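Local coordinates for nucleoside-diphosphate sugar epimerase (SulA family) (Corynebacterium glutamicum, PDB 3OH8), which probably acts as an NAD(P)-dependent epimerase on nucleotide sugars, at residues T149-G154 / I175-K180. Residues are numbered along the deposited sequence; the frame is centred on the assembly and turned at random.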
# COMPACT_ATOMS: atom_id res chain seq x y z
N THR A 149 17.49 -8.42 0.62
CA THR A 149 17.23 -8.05 2.00
C THR A 149 17.25 -6.53 2.10
O THR A 149 18.22 -5.89 1.71
CB THR A 149 18.26 -8.65 2.97
OG1 THR A 149 18.30 -10.07 2.80
CG2 THR A 149 17.90 -8.33 4.42
N VAL A 150 16.17 -5.98 2.64
CA VAL A 150 15.93 -4.55 2.63
C VAL A 150 15.78 -4.06 4.07
O VAL A 150 14.85 -4.47 4.78
CB VAL A 150 14.62 -4.25 1.84
CG1 VAL A 150 14.42 -2.77 1.69
CG2 VAL A 150 14.66 -4.90 0.47
N ALA A 151 16.71 -3.23 4.52
CA ALA A 151 16.57 -2.59 5.82
C ALA A 151 15.64 -1.40 5.65
O ALA A 151 15.78 -0.65 4.68
CB ALA A 151 17.93 -2.14 6.36
N ILE A 152 14.71 -1.22 6.58
CA ILE A 152 13.73 -0.14 6.48
C ILE A 152 13.53 0.59 7.80
O ILE A 152 13.26 -0.04 8.81
CB ILE A 152 12.36 -0.68 6.01
CG1 ILE A 152 12.51 -1.47 4.70
CG2 ILE A 152 11.38 0.45 5.81
CD1 ILE A 152 11.16 -1.84 4.06
N THR A 153 13.67 1.91 7.79
CA THR A 153 13.23 2.73 8.91
C THR A 153 11.83 3.23 8.60
O THR A 153 11.44 3.32 7.44
CB THR A 153 14.13 4.00 9.14
OG1 THR A 153 13.94 4.92 8.06
CG2 THR A 153 15.62 3.62 9.23
N GLY A 154 11.07 3.57 9.63
CA GLY A 154 9.70 4.00 9.44
C GLY A 154 8.81 2.85 9.02
O GLY A 154 7.75 3.06 8.43
N ILE A 175 14.42 -6.15 7.01
CA ILE A 175 14.94 -5.93 8.34
C ILE A 175 14.40 -4.60 8.84
O ILE A 175 14.78 -3.54 8.35
CB ILE A 175 16.47 -5.88 8.38
CG1 ILE A 175 17.06 -7.18 7.82
CG2 ILE A 175 16.93 -5.66 9.81
CD1 ILE A 175 18.58 -7.11 7.60
N GLN A 176 13.50 -4.66 9.81
CA GLN A 176 12.88 -3.45 10.32
C GLN A 176 13.78 -2.78 11.35
O GLN A 176 14.18 -3.41 12.34
CB GLN A 176 11.50 -3.77 10.91
CG GLN A 176 10.49 -4.25 9.87
CD GLN A 176 9.18 -4.69 10.48
OE1 GLN A 176 8.80 -5.86 10.38
NE2 GLN A 176 8.47 -3.76 11.12
N LEU A 177 14.14 -1.53 11.07
CA LEU A 177 14.94 -0.74 12.01
C LEU A 177 13.99 0.10 12.83
O LEU A 177 13.41 1.05 12.32
CB LEU A 177 15.93 0.16 11.26
CG LEU A 177 16.72 -0.58 10.17
CD1 LEU A 177 17.66 0.35 9.37
CD2 LEU A 177 17.48 -1.77 10.74
N VAL A 178 13.80 -0.26 14.10
CA VAL A 178 12.73 0.36 14.88
C VAL A 178 13.24 1.20 16.05
O VAL A 178 14.32 0.96 16.59
CB VAL A 178 11.72 -0.70 15.39
CG1 VAL A 178 11.10 -1.44 14.20
CG2 VAL A 178 12.40 -1.68 16.33
N ARG A 179 12.44 2.18 16.44
CA ARG A 179 12.89 3.11 17.46
C ARG A 179 12.55 2.67 18.87
O ARG A 179 13.04 3.25 19.84
CB ARG A 179 12.38 4.52 17.16
CG ARG A 179 12.94 5.06 15.85
CD ARG A 179 12.50 6.46 15.59
NE ARG A 179 11.07 6.63 15.85
CZ ARG A 179 10.55 7.67 16.49
NH1 ARG A 179 11.34 8.64 16.93
NH2 ARG A 179 9.24 7.74 16.69
N LYS A 180 11.73 1.64 19.00
CA LYS A 180 11.40 1.12 20.33
C LYS A 180 10.75 -0.25 20.20
O LYS A 180 10.34 -0.65 19.11
CB LYS A 180 10.46 2.07 21.08
CG LYS A 180 9.09 2.22 20.44
CD LYS A 180 8.22 3.22 21.19
CE LYS A 180 6.85 3.35 20.54
NZ LYS A 180 5.88 4.09 21.42
O HOH W 1 11.80 3.87 12.33
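I175 and L177 lie against A151 and T153 on one face of two neighbouring parallel strands, and the methyl of T149 meets I175 at the start of the pair. The backbones join first: I175 sits between V150 and I152, its N giving a hydrogen bond to V150 O (2.8 Å) and its O receiving I152 N (2.9 Å). This to-and-fro pattern marks parallel pairing, and L177 N continues it to I152 O in a nearly straight bond (168° at the hydrogen). A151 CA also leans on I175 O at 3.2 Å, a CA-H...O contact.

The branched I175 suits an extended strand. Its CG1 stands beside the backbone N, anti to the carbonyl carbon (chi1 -58°), and chi2 (170°) then extends the chain to CD1, which meets T149 CG2 at only 3.5 Å, tighter than usual for two carbons. L177 projects from the same face as I175; its CD1 lies 3.9 Å from A151 CB and equally far from T153 CG2, so one leucine methyl bridges two residues of the partner strand. The small A151 lets the leucine branch lie close over the sheet, where L205 of strand 204-207 also meets both residues. T153 serves two surroundings: its methyl joins the apolar patch, while OG1 bonds to the backbone N of L208 and of A209. On the other face, I152 packs against T164 and L167 of helix 158-169.

Beyond the paired residues, a water accepts from G154 N (2.8 Å) and donates to L177 O, bridging the strands as they diverge. G154 has positive phi, a conformation glycine adopts easily. Strands 149-153 and 173-178, adjacent, parallel and joined through helix 158-169, form a beta-alpha-beta crossover, the opening unit of the Rossmann fold in NAD-dependent epimerases.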